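Local coordinates for 3-phosphoshikimate 1-carboxyvinyltransferase (Streptomyces sviceus, PDB 7M0O), which probably catalyses transfer of the enolpyruvyl group of phosphoenolpyruvate to the 5-hydroxyl of shikimate-3-phosphate, a late step of the pathway to chorismate, at residues Y96-S101 with H132-R137; C75-T80 with S101-R106; L109-R114 with S154-A159; V44-R49 with Q64-A69. All blocks are in the same frame, centred on the assembly; numbering follows the deposited sequence.

Interaction 1 (Y96-S101 with H132-R137); sequences YRFDAS and HPLTVR
F98 O takes two hydrogen bonds: one from L134 N at 3.1 Å and one donated by water 1, also 3.1 Å from F98 O. The same water donates to T135 OG1, which is bonded to E126 as well. F98 N in turn bonds L134 O at 2.8 Å, and Y96 and V136 exchange a reciprocal backbone pair. These are antiparallel hydrogen-bonded pairs, with R97 and T135 a non-hydrogen-bonded pair between them.

Y96, F98, L134 and V136 share one face of the sheet. There F98 CD1 meets L134 CD1 at 3.9 Å, and F98 CE1 reaches V136 CG2 at 4.2 Å. F98 CB lies at the edge of the H132 imidazole, 3.4 Å from H132 CE1, while L134 CD2 lies over one face of that ring, toward its rim. H132 NE2 is bonded to A82 O; ND1 is buried without a partner, consistent with a proton on NE2. An alanine in place of F98 would probably leave L134 CD1 and V136 CG2 without their aromatic neighbour and open a gap beneath helix 79-90.

On the other face R97 CG lies beside T135 OG1, and the guanidinium continues to D72 and E70. Strand 95-99 runs between strands 70-74 and 134-139, and L85, P86 and A89 of helix 79-90 pack on F98.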
loop_
_atom_site.group_PDB
_atom_site.type_symbol
_atom_site.label_atom_id
_atom_site.label_comp_id
_atom_site.label_asym_id
_atom_site.label_seq_id
_atom_site.Cartn_x
_atom_site.Cartn_y
_atom_site.Cartn_z
ATOM N N TYR A 96 -2.563 -24.487 16.305
ATOM C CA TYR A 96 -1.605 -23.409 16.042
ATOM C C TYR A 96 -1.727 -22.321 17.100
ATOM O O TYR A 96 -2.779 -21.686 17.233
ATOM C CB TYR A 96 -1.822 -22.842 14.633
ATOM C CG TYR A 96 -1.830 -23.951 13.601
ATOM C CD1 TYR A 96 -0.664 -24.642 13.305
ATOM C CD2 TYR A 96 -3.014 -24.354 12.969
ATOM C CE1 TYR A 96 -0.650 -25.673 12.382
ATOM C CE2 TYR A 96 -3.001 -25.372 12.039
ATOM C CZ TYR A 96 -1.819 -26.036 11.759
ATOM O OH TYR A 96 -1.794 -27.063 10.841
ATOM N N ARG A 97 -0.633 -22.095 17.830
ATOM C CA ARG A 97 -0.586 -21.123 18.922
ATOM C C ARG A 97 0.165 -19.883 18.440
ATOM O O ARG A 97 1.374 -19.941 18.190
ATOM C CB ARG A 97 0.079 -21.733 20.155
ATOM C CG ARG A 97 -0.700 -22.890 20.757
ATOM C CD ARG A 97 0.089 -23.609 21.842
ATOM N NE ARG A 97 1.250 -24.292 21.283
ATOM C CZ ARG A 97 1.223 -25.521 20.779
ATOM N NH1 ARG A 97 0.088 -26.214 20.769
ATOM N NH2 ARG A 97 2.334 -26.057 20.283
ATOM N N PHE A 98 -0.551 -18.766 18.309
ATOM C CA PHE A 98 0.022 -17.520 17.818
ATOM C C PHE A 98 0.332 -16.568 18.967
ATOM O O PHE A 98 -0.369 -16.533 19.983
ATOM C CB PHE A 98 -0.939 -16.842 16.835
ATOM C CG PHE A 98 -1.090 -17.581 15.533
ATOM C CD1 PHE A 98 -2.095 -18.519 15.352
ATOM C CD2 PHE A 98 -0.230 -17.318 14.475
ATOM C CE1 PHE A 98 -2.228 -19.202 14.144
ATOM C CE2 PHE A 98 -0.366 -17.996 13.264
ATOM C CZ PHE A 98 -1.369 -18.942 13.107
ATOM N N ASP A 99 1.402 -15.800 18.799
ATOM C CA ASP A 99 1.728 -14.728 19.724
ATOM C C ASP A 99 2.401 -13.616 18.930
ATOM O O ASP A 99 2.795 -13.798 17.776
ATOM C CB ASP A 99 2.619 -15.223 20.883
ATOM C CG ASP A 99 2.535 -14.329 22.093
ATOM O OD1 ASP A 99 1.717 -13.379 22.072
ATOM O OD2 ASP A 99 3.301 -14.569 23.059
ATOM N N ALA A 100 2.523 -12.449 19.547
ATOM C CA ALA A 100 3.183 -11.328 18.893
ATOM C C ALA A 100 4.093 -10.644 19.908
ATOM O O ALA A 100 4.162 -11.037 21.067
ATOM C CB ALA A 100 2.143 -10.373 18.297
ATOM N N SER A 101 4.813 -9.632 19.455
ATOM C CA SER A 101 5.652 -8.872 20.360
ATOM C C SER A 101 4.777 -8.164 21.395
ATOM O O SER A 101 3.580 -7.945 21.167
ATOM C CB SER A 101 6.473 -7.860 19.565
ATOM O OG SER A 101 5.643 -6.819 19.100
ATOM N N HIS A 132 -3.773 -11.098 20.319
ATOM C CA HIS A 132 -2.763 -12.117 20.573
ATOM C C HIS A 132 -2.337 -12.077 22.046
ATOM O O HIS A 132 -2.333 -11.015 22.670
ATOM C CB HIS A 132 -1.544 -11.895 19.674
ATOM C CG HIS A 132 -1.790 -12.262 18.244
ATOM N ND1 HIS A 132 -1.692 -13.561 17.789
ATOM C CD2 HIS A 132 -2.168 -11.517 17.177
ATOM C CE1 HIS A 132 -1.984 -13.596 16.499
ATOM N NE2 HIS A 132 -2.278 -12.370 16.104
ATOM N N PRO A 133 -1.958 -13.224 22.629
ATOM C CA PRO A 133 -1.859 -14.551 22.012
ATOM C C PRO A 133 -3.231 -15.183 21.764
ATOM O O PRO A 133 -4.198 -14.910 22.479
ATOM C CB PRO A 133 -1.044 -15.353 23.043
ATOM C CG PRO A 133 -1.288 -14.661 24.333
ATOM C CD PRO A 133 -1.418 -13.208 24.002
ATOM N N LEU A 134 -3.308 -16.009 20.725
ATOM C CA LEU A 134 -4.540 -16.724 20.424
ATOM C C LEU A 134 -4.197 -18.079 19.835
ATOM O O LEU A 134 -3.130 -18.270 19.239
ATOM C CB LEU A 134 -5.431 -15.932 19.467
ATOM C CG LEU A 134 -4.806 -15.518 18.136
ATOM C CD1 LEU A 134 -5.064 -16.603 17.073
ATOM C CD2 LEU A 134 -5.361 -14.186 17.681
ATOM N N THR A 135 -5.125 -19.014 19.974
ATOM C CA THR A 135 -4.892 -20.395 19.580
ATOM C C THR A 135 -5.984 -20.832 18.612
ATOM O O THR A 135 -7.169 -20.671 18.911
ATOM C CB THR A 135 -4.854 -21.284 20.825
ATOM O OG1 THR A 135 -3.752 -20.870 21.647
ATOM C CG2 THR A 135 -4.683 -22.758 20.450
ATOM N N VAL A 136 -5.583 -21.370 17.457
ATOM C CA VAL A 136 -6.513 -21.904 16.459
ATOM C C VAL A 136 -6.400 -23.421 16.419
ATOM O O VAL A 136 -5.363 -23.968 16.015
ATOM C CB VAL A 136 -6.257 -21.333 15.057
ATOM C CG1 VAL A 136 -7.302 -21.892 14.064
ATOM C CG2 VAL A 136 -6.238 -19.805 15.061
ATOM N N ARG A 137 -7.484 -24.102 16.785
ATOM C CA ARG A 137 -7.633 -25.543 16.566
ATOM C C ARG A 137 -8.373 -25.717 15.246
ATOM O O ARG A 137 -9.602 -25.794 15.203
ATOM C CB ARG A 137 -8.365 -26.186 17.733
ATOM C CG ARG A 137 -7.566 -26.111 19.047
ATOM C CD ARG A 137 -8.449 -26.269 20.294
ATOM N NE ARG A 137 -7.678 -26.509 21.517
ATOM C CZ ARG A 137 -7.157 -25.561 22.297
ATOM N NH1 ARG A 137 -7.314 -24.283 21.993
ATOM N NH2 ARG A 137 -6.475 -25.892 23.392
HETATM O O HOH W 1 -1.466 -18.788 21.798
#

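Interaction 2 (C75-T80 with S101-R106); sequences CRDGAT and SPQMRR
R76 O receives the backbone N of S101 in a 3.0 Å hydrogen bond that is nearly straight at the proton (168°), although S101 N stands 35° out of the R76 carbonyl plane. R76 is the second residue of a type II' turn from C75 to G78; its side chain starts away from segment 101-106, and its NH1 forms a salt bridge with E41. The same carbonyl oxygen also packs on the first carbon of the M104 side chain, with R76 O 3.6 Å from M104 CB.

D77 follows with its carboxylate. Its CG lies anti to the carbonyl carbon (chi1 -57°), and the carboxylate meets the S101 hydroxyl, which donates to it: S101 OG to D77 OD1 is 2.6 Å. The hydroxyl comes in on the anti side of that oxygen, somewhat out of the carboxylate plane. D77 O lies 4.0 Å from M104 SD.

G78 is the N-cap residue of helix 79-90, and the bent M104 chain passes it to end on A79, where M104 CE is 3.8 Å from A79 CA. M104 also packs near R107, a predicted phosphoenolpyruvate-binding residue.

S101 OG donates to D77 and accepts from M104 N at 3.1 Å as the N-cap of the short, weakly bonded helix 102-105; R76 O is a further, weak partner. The chemistry is a short relay, backbone N to hydroxyl to carboxylate, in which the negative charge of D77 would probably polarise the capping hydroxyl.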
loop_
_atom_site.group_PDB
_atom_site.type_symbol
_atom_site.label_atom_id
_atom_site.label_comp_id
_atom_site.label_asym_id
_atom_site.label_seq_id
_atom_site.Cartn_x
_atom_site.Cartn_y
_atom_site.Cartn_z
ATOM N N CYS A 75 4.607 -13.801 15.640
ATOM C CA CYS A 75 4.254 -12.849 14.594
ATOM C C CYS A 75 5.078 -11.561 14.645
ATOM O O CYS A 75 4.907 -10.695 13.776
ATOM C CB CYS A 75 2.756 -12.529 14.683
ATOM S SG CYS A 75 1.727 -13.982 14.343
ATOM N N ARG A 76 5.984 -11.434 15.614
ATOM C CA ARG A 76 6.921 -10.301 15.731
ATOM C C ARG A 76 6.103 -9.008 15.821
ATOM O O ARG A 76 5.125 -8.947 16.579
ATOM C CB ARG A 76 7.945 -10.359 14.586
ATOM C CG ARG A 76 8.536 -11.749 14.321
ATOM C CD ARG A 76 9.962 -11.693 13.763
ATOM N NE ARG A 76 10.147 -10.607 12.806
ATOM C CZ ARG A 76 11.102 -10.583 11.878
ATOM N NH1 ARG A 76 11.959 -11.596 11.768
ATOM N NH2 ARG A 76 11.197 -9.550 11.054
ATOM N N ASP A 77 6.472 -7.956 15.090
ATOM C CA ASP A 77 5.823 -6.652 15.130
ATOM C C ASP A 77 4.938 -6.409 13.918
ATOM O O ASP A 77 4.501 -5.274 13.697
ATOM C CB ASP A 77 6.882 -5.539 15.189
ATOM C CG ASP A 77 7.829 -5.673 16.378
ATOM O OD1 ASP A 77 7.354 -5.671 17.527
ATOM O OD2 ASP A 77 9.053 -5.766 16.157
ATOM N N GLY A 78 4.686 -7.434 13.107
ATOM C CA GLY A 78 4.091 -7.206 11.807
ATOM C C GLY A 78 2.588 -7.380 11.798
ATOM O O GLY A 78 2.083 -8.449 12.144
ATOM N N ALA A 79 1.862 -6.331 11.412
ATOM C CA ALA A 79 0.405 -6.391 11.447
ATOM C C ALA A 79 -0.132 -7.390 10.431
ATOM O O ALA A 79 -1.087 -8.125 10.722
ATOM C CB ALA A 79 -0.189 -5.007 11.201
ATOM N N THR A 80 0.461 -7.430 9.236
ATOM C CA THR A 80 0.013 -8.380 8.220
ATOM C C THR A 80 0.203 -9.816 8.696
ATOM O O THR A 80 -0.696 -10.657 8.560
ATOM C CB THR A 80 0.778 -8.154 6.910
ATOM O OG1 THR A 80 0.312 -6.960 6.275
ATOM C CG2 THR A 80 0.565 -9.338 5.980
ATOM N N SER A 101 4.813 -9.632 19.455
ATOM C CA SER A 101 5.652 -8.872 20.360
ATOM C C SER A 101 4.777 -8.164 21.395
ATOM O O SER A 101 3.580 -7.945 21.167
ATOM C CB SER A 101 6.473 -7.860 19.565
ATOM O OG SER A 101 5.643 -6.819 19.100
ATOM N N PRO A 102 5.336 -7.814 22.547
ATOM C CA PRO A 102 4.523 -7.113 23.561
ATOM C C PRO A 102 3.846 -5.865 23.016
ATOM O O PRO A 102 2.718 -5.539 23.405
ATOM C CB PRO A 102 5.552 -6.802 24.656
ATOM C CG PRO A 102 6.593 -7.919 24.503
ATOM C CD PRO A 102 6.687 -8.159 23.034
ATOM N N GLN A 103 4.489 -5.186 22.064
ATOM C CA GLN A 103 3.879 -4.002 21.473
ATOM C C GLN A 103 2.762 -4.372 20.494
ATOM O O GLN A 103 1.710 -3.710 20.472
ATOM C CB GLN A 103 4.964 -3.139 20.807
ATOM C CG GLN A 103 5.954 -3.896 19.915
ATOM C CD GLN A 103 7.275 -4.291 20.606
ATOM O OE1 GLN A 103 7.297 -4.781 21.742
ATOM N NE2 GLN A 103 8.383 -4.095 19.892
ATOM N N MET A 104 2.941 -5.436 19.710
ATOM C CA MET A 104 1.920 -5.837 18.743
ATOM C C MET A 104 0.737 -6.546 19.400
ATOM O O MET A 104 -0.365 -6.526 18.844
ATOM C CB MET A 104 2.543 -6.728 17.655
ATOM C CG MET A 104 1.553 -7.250 16.594
ATOM S SD MET A 104 0.998 -6.022 15.381
ATOM C CE MET A 104 -0.697 -6.543 15.109
ATOM N N ARG A 105 0.929 -7.171 20.572
ATOM C CA ARG A 105 -0.207 -7.686 21.334
ATOM C C ARG A 105 -1.233 -6.596 21.596
ATOM O O ARG A 105 -2.425 -6.882 21.708
ATOM C CB ARG A 105 0.251 -8.296 22.668
ATOM C CG ARG A 105 1.023 -9.621 22.583
ATOM C CD ARG A 105 1.368 -10.133 23.975
ATOM N NE ARG A 105 2.272 -11.279 23.959
ATOM C CZ ARG A 105 3.442 -11.325 24.590
ATOM N NH1 ARG A 105 3.852 -10.284 25.296
ATOM N NH2 ARG A 105 4.193 -12.420 24.511
ATOM N N ARG A 106 -0.794 -5.341 21.684
ATOM C CA ARG A 106 -1.706 -4.253 21.992
ATOM C C ARG A 106 -2.609 -3.876 20.819
ATOM O O ARG A 106 -3.514 -3.057 21.005
ATOM C CB ARG A 106 -0.894 -3.042 22.461
ATOM C CG ARG A 106 -0.141 -3.285 23.774
ATOM C CD ARG A 106 0.431 -1.968 24.328
ATOM N NE ARG A 106 1.769 -1.675 23.811
ATOM C CZ ARG A 106 2.754 -1.150 24.535
ATOM N NH1 ARG A 106 2.549 -0.850 25.815
ATOM N NH2 ARG A 106 3.942 -0.917 23.980
#

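Interaction 3 (L109-R114 with S154-A159); sequences LLPLSR and SQYLTA
In the EPSP synthase fold, whose lobes are inside-out α/β barrels with parallel helices buried inside and sheets on the outer surface, helix 110-118 lies against helix 155-163 through Y156. The segments 110-114 and 155-159 run in nearly the same direction, 26° apart, with axes 9.2 Å from each other. S154 and Q155, in the same segment as Y156, are predicted to bind 3-phosphoshikimate.

L109, P111 and L112 all lie on one side of the Y156 ring, spread around its rim. P111 meets it obliquely, P111 CB lying 3.6 Å from Y156 CD2, while L112 CB approaches Y156 CD1 at 3.7 Å and L112 N stands above one face, toward the rim. Farther out on the ring, L109 CB is 3.8 Å from Y156 CE1. The phenol oxygen makes a weak hydrogen bond to P108 O. An alanine at Y156 would probably open a gap between these three residues and helix 155-163 and cost P108 O this weak bond.

One turn on, A159 takes up the contact. L112 has CG anti to its backbone N (chi1 178°), and its two methyls reach the small alanine, L112 CD1 lying 4.0 Å from A159 CB.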
loop_
_atom_site.group_PDB
_atom_site.type_symbol
_atom_site.label_atom_id
_atom_site.label_comp_id
_atom_site.label_asym_id
_atom_site.label_seq_id
_atom_site.Cartn_x
_atom_site.Cartn_y
_atom_site.Cartn_z
ATOM N N LEU A 109 -7.487 -7.590 16.754
ATOM C CA LEU A 109 -8.036 -7.925 15.441
ATOM C C LEU A 109 -9.442 -8.500 15.589
ATOM O O LEU A 109 -9.821 -9.448 14.891
ATOM C CB LEU A 109 -7.124 -8.904 14.703
ATOM C CG LEU A 109 -6.811 -10.210 15.459
ATOM C CD1 LEU A 109 -6.862 -11.412 14.520
ATOM C CD2 LEU A 109 -5.445 -10.148 16.128
ATOM N N LEU A 110 -10.243 -7.916 16.485
ATOM C CA LEU A 110 -11.522 -8.530 16.842
ATOM C C LEU A 110 -12.497 -8.698 15.674
ATOM O O LEU A 110 -13.153 -9.753 15.610
ATOM C CB LEU A 110 -12.185 -7.735 17.976
ATOM C CG LEU A 110 -13.430 -8.423 18.555
ATOM C CD1 LEU A 110 -13.117 -9.860 19.033
ATOM C CD2 LEU A 110 -13.993 -7.581 19.680
ATOM N N PRO A 111 -12.656 -7.749 14.745
ATOM C CA PRO A 111 -13.570 -8.026 13.619
ATOM C C PRO A 111 -13.209 -9.287 12.857
ATOM O O PRO A 111 -14.105 -10.034 12.435
ATOM C CB PRO A 111 -13.436 -6.772 12.743
ATOM C CG PRO A 111 -13.049 -5.694 13.708
ATOM C CD PRO A 111 -12.159 -6.356 14.713
ATOM N N LEU A 112 -11.913 -9.547 12.678
ATOM C CA LEU A 112 -11.489 -10.745 11.961
ATOM C C LEU A 112 -11.717 -11.998 12.799
ATOM O O LEU A 112 -12.215 -13.011 12.291
ATOM C CB LEU A 112 -10.018 -10.627 11.577
ATOM C CG LEU A 112 -9.450 -11.850 10.864
ATOM C CD1 LEU A 112 -10.234 -12.178 9.588
ATOM C CD2 LEU A 112 -7.979 -11.581 10.564
ATOM N N SER A 113 -11.364 -11.956 14.085
ATOM C CA SER A 113 -11.521 -13.169 14.885
ATOM C C SER A 113 -12.990 -13.452 15.180
ATOM O O SER A 113 -13.369 -14.619 15.351
ATOM C CB SER A 113 -10.703 -13.074 16.172
ATOM O OG SER A 113 -11.341 -12.235 17.113
ATOM N N ARG A 114 -13.825 -12.410 15.240
ATOM C CA ARG A 114 -15.261 -12.632 15.390
ATOM C C ARG A 114 -15.844 -13.276 14.140
ATOM O O ARG A 114 -16.685 -14.179 14.233
ATOM C CB ARG A 114 -15.961 -11.309 15.705
ATOM C CG ARG A 114 -17.482 -11.362 15.694
ATOM C CD ARG A 114 -18.023 -10.248 14.816
ATOM N NE ARG A 114 -17.392 -10.302 13.502
ATOM C CZ ARG A 114 -17.025 -9.244 12.787
ATOM N NH1 ARG A 114 -17.227 -8.016 13.233
ATOM N NH2 ARG A 114 -16.464 -9.434 11.616
ATOM N N SER A 154 -8.948 -1.815 6.741
ATOM C CA SER A 154 -9.255 -2.515 5.503
ATOM C C SER A 154 -8.717 -3.940 5.477
ATOM O O SER A 154 -9.149 -4.733 4.630
ATOM C CB SER A 154 -8.698 -1.726 4.313
ATOM O OG SER A 154 -7.382 -1.271 4.575
ATOM N N GLN A 155 -7.785 -4.284 6.374
ATOM C CA GLN A 155 -7.150 -5.596 6.312
ATOM C C GLN A 155 -8.091 -6.729 6.705
ATOM O O GLN A 155 -7.835 -7.871 6.318
ATOM C CB GLN A 155 -5.899 -5.629 7.195
ATOM C CG GLN A 155 -4.611 -5.340 6.428
ATOM C CD GLN A 155 -3.371 -5.419 7.299
ATOM O OE1 GLN A 155 -2.968 -6.496 7.724
ATOM N NE2 GLN A 155 -2.760 -4.268 7.572
ATOM N N TYR A 156 -9.162 -6.445 7.463
ATOM C CA TYR A 156 -10.056 -7.515 7.908
ATOM C C TYR A 156 -10.942 -8.003 6.773
ATOM O O TYR A 156 -11.116 -9.214 6.596
ATOM C CB TYR A 156 -10.926 -7.049 9.084
ATOM C CG TYR A 156 -10.127 -6.558 10.274
ATOM C CD1 TYR A 156 -8.947 -7.184 10.645
ATOM C CD2 TYR A 156 -10.538 -5.446 10.998
ATOM C CE1 TYR A 156 -8.199 -6.729 11.719
ATOM C CE2 TYR A 156 -9.798 -4.983 12.085
ATOM C CZ TYR A 156 -8.627 -5.632 12.433
ATOM O OH TYR A 156 -7.880 -5.182 13.494
ATOM N N LEU A 157 -11.524 -7.083 5.999
ATOM C CA LEU A 157 -12.282 -7.513 4.831
ATOM C C LEU A 157 -11.383 -8.252 3.849
ATOM O O LEU A 157 -11.772 -9.292 3.294
ATOM C CB LEU A 157 -12.959 -6.306 4.170
ATOM C CG LEU A 157 -13.660 -6.646 2.853
ATOM C CD1 LEU A 157 -14.723 -7.739 3.049
ATOM C CD2 LEU A 157 -14.274 -5.402 2.213
ATOM N N THR A 158 -10.159 -7.756 3.653
ATOM C CA THR A 158 -9.277 -8.374 2.669
ATOM C C THR A 158 -8.851 -9.775 3.100
ATOM O O THR A 158 -8.788 -10.692 2.270
ATOM C CB THR A 158 -8.082 -7.445 2.428
ATOM O OG1 THR A 158 -8.490 -6.408 1.526
ATOM C CG2 THR A 158 -6.886 -8.186 1.865
ATOM N N ALA A 159 -8.614 -9.976 4.399
ATOM C CA ALA A 159 -8.348 -11.320 4.913
ATOM C C ALA A 159 -9.511 -12.283 4.632
ATOM O O ALA A 159 -9.284 -13.424 4.205
ATOM C CB ALA A 159 -8.056 -11.256 6.417
#

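Interaction 4 (V44-R49 with Q64-A69); sequences VRLGYR and QGPAVA
L46 lies alongside P66, the two side chains pointing the same way, with L46 CB 3.8 Å from P66 CB and L46 CD2 close to the same pyrrolidine ring. Y48 also reaches P66: Y48 CE1 is 3.7 Å from P66 CA, and Y48 OH is 3.5 Å from P66 CD. The phenol oxygen also packs against the G65 carbonyl carbon.

The backbone adds two weak hydrogen bonds to one acceptor. L46 O receives A67 N at 3.0 Å, strongly bent (123°), and V68 N at 3.4 Å, nearly straight (172°). V68 CG2 packs on the same oxygen, 3.6 Å from L46 O. At G47, the residue after L46, the carbonyl oxygen meets A67 CB: G47 O is 3.5 Å from A67 CB. The Y96 side chain, on strand 95-99, touches both L46 and P66, and its hydroxyl is bonded to V68 O.

G47 has positive phi (94°) and N bonded to V44 O; a side chain here would probably collide with A67 CB and, at this phi, with the preceding carbonyl oxygen. This is the Schellman motif that ends helix 34-45, here packed against the loop between strands 56-60 and 70-74, away from the annotated sites.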
loop_
_atom_site.group_PDB
_atom_site.type_symbol
_atom_site.label_atom_id
_atom_site.label_comp_id
_atom_site.label_asym_id
_atom_site.label_seq_id
_atom_site.Cartn_x
_atom_site.Cartn_y
_atom_site.Cartn_z
ATOM N N VAL A 44 7.521 -20.735 7.125
ATOM C CA VAL A 44 8.440 -21.857 7.241
ATOM C C VAL A 44 8.142 -22.655 8.502
ATOM O O VAL A 44 8.162 -23.888 8.484
ATOM C CB VAL A 44 9.896 -21.362 7.193
ATOM C CG1 VAL A 44 10.833 -22.498 7.536
ATOM C CG2 VAL A 44 10.198 -20.821 5.800
ATOM N N ARG A 45 7.817 -21.967 9.601
ATOM C CA ARG A 45 7.471 -22.662 10.836
ATOM C C ARG A 45 6.230 -23.527 10.659
ATOM O O ARG A 45 6.131 -24.616 11.247
ATOM C CB ARG A 45 7.273 -21.646 11.964
ATOM C CG ARG A 45 7.226 -22.275 13.333
ATOM C CD ARG A 45 7.816 -21.354 14.374
ATOM N NE ARG A 45 9.252 -21.156 14.217
ATOM C CZ ARG A 45 10.180 -21.867 14.850
ATOM N NH1 ARG A 45 9.825 -22.840 15.685
ATOM N NH2 ARG A 45 11.465 -21.605 14.644
ATOM N N LEU A 46 5.285 -23.073 9.839
ATOM C CA LEU A 46 4.064 -23.826 9.557
ATOM C C LEU A 46 4.278 -24.943 8.546
ATOM O O LEU A 46 3.328 -25.674 8.245
ATOM C CB LEU A 46 2.964 -22.870 9.072
ATOM C CG LEU A 46 2.369 -21.923 10.136
ATOM C CD1 LEU A 46 1.527 -20.820 9.500
ATOM C CD2 LEU A 46 1.564 -22.692 11.204
ATOM N N GLY A 47 5.488 -25.099 8.014
ATOM C CA GLY A 47 5.776 -26.186 7.105
ATOM C C GLY A 47 5.645 -25.871 5.636
ATOM O O GLY A 47 5.592 -26.803 4.824
ATOM N N TYR A 48 5.557 -24.599 5.266
ATOM C CA TYR A 48 5.621 -24.218 3.866
ATOM C C TYR A 48 7.075 -24.099 3.418
ATOM O O TYR A 48 7.961 -23.739 4.196
ATOM C CB TYR A 48 4.912 -22.879 3.627
ATOM C CG TYR A 48 3.421 -22.814 3.928
ATOM C CD1 TYR A 48 2.951 -22.797 5.237
ATOM C CD2 TYR A 48 2.495 -22.689 2.904
ATOM C CE1 TYR A 48 1.596 -22.702 5.524
ATOM C CE2 TYR A 48 1.129 -22.596 3.175
ATOM C CZ TYR A 48 0.688 -22.604 4.492
ATOM O OH TYR A 48 -0.655 -22.501 4.795
ATOM N N ARG A 49 7.312 -24.410 2.149
ATOM C CA ARG A 49 8.630 -24.254 1.544
ATOM C C ARG A 49 8.725 -22.861 0.941
ATOM O O ARG A 49 7.949 -22.524 0.041
ATOM C CB ARG A 49 8.862 -25.301 0.461
ATOM C CG ARG A 49 8.841 -26.741 0.947
ATOM C CD ARG A 49 9.257 -27.667 -0.186
ATOM N NE ARG A 49 10.556 -27.278 -0.749
ATOM C CZ ARG A 49 10.733 -26.746 -1.962
ATOM N NH1 ARG A 49 9.696 -26.534 -2.762
ATOM N NH2 ARG A 49 11.956 -26.433 -2.383
ATOM N N GLN A 64 -4.455 -27.001 1.284
ATOM C CA GLN A 64 -5.119 -27.419 2.516
ATOM C C GLN A 64 -4.409 -26.903 3.768
ATOM O O GLN A 64 -4.633 -27.425 4.859
ATOM C CB GLN A 64 -5.264 -28.943 2.584
ATOM C CG GLN A 64 -6.283 -29.539 1.611
ATOM C CD GLN A 64 -7.641 -28.898 1.703
ATOM O OE1 GLN A 64 -8.188 -28.696 2.795
ATOM N NE2 GLN A 64 -8.202 -28.566 0.549
ATOM N N GLY A 65 -3.562 -25.883 3.637
ATOM C CA GLY A 65 -3.047 -25.203 4.804
ATOM C C GLY A 65 -1.725 -25.740 5.315
ATOM O O GLY A 65 -1.038 -26.507 4.644
ATOM N N PRO A 66 -1.340 -25.315 6.522
ATOM C CA PRO A 66 -0.022 -25.673 7.063
ATOM C C PRO A 66 0.238 -27.174 7.058
ATOM O O PRO A 66 -0.655 -27.980 7.319
ATOM C CB PRO A 66 -0.074 -25.127 8.492
ATOM C CG PRO A 66 -1.009 -23.944 8.390
ATOM C CD PRO A 66 -2.078 -24.406 7.416
ATOM N N ALA A 67 1.495 -27.538 6.786
ATOM C CA ALA A 67 1.878 -28.946 6.770
ATOM C C ALA A 67 1.883 -29.537 8.176
ATOM O O ALA A 67 1.344 -30.630 8.405
ATOM C CB ALA A 67 3.250 -29.109 6.113
ATOM N N VAL A 68 2.477 -28.825 9.140
ATOM C CA VAL A 68 2.656 -29.380 10.478
ATOM C C VAL A 68 1.309 -29.553 11.171
ATOM O O VAL A 68 0.337 -28.844 10.892
ATOM C CB VAL A 68 3.594 -28.498 11.321
ATOM C CG1 VAL A 68 4.974 -28.426 10.677
ATOM C CG2 VAL A 68 3.018 -27.100 11.497
ATOM N N ALA A 69 1.251 -30.511 12.096
ATOM C CA ALA A 69 0.032 -30.745 12.855
ATOM C C ALA A 69 -0.102 -29.812 14.053
ATOM O O ALA A 69 -1.211 -29.628 14.553
ATOM C CB ALA A 69 -0.019 -32.201 13.326
#

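In the fold
Along the chain, interaction 4 closes first, and interaction 2 closes before interaction 3 opens; the segments of interaction 1 alternate with those of both 2 and 3. Interaction 1 occupies the middle of the sheet 70-74, 95-99, 134-139, 122-125. Its centre is 11 Å from that of interaction 2, with which it shares S101 and a D99–R105 salt bridge, and about 15 Å from those of interactions 3 and 4. H132 touches L109 of interaction 3, and Y96 touches the loop of interaction 4. Interactions 3 and 4 lie farthest apart, 22 Å between centres. Interaction 1 thus touches each of the others, and interactions 2 and 3 meet where T80 packs on Q155, a predicted substrate-binding residue.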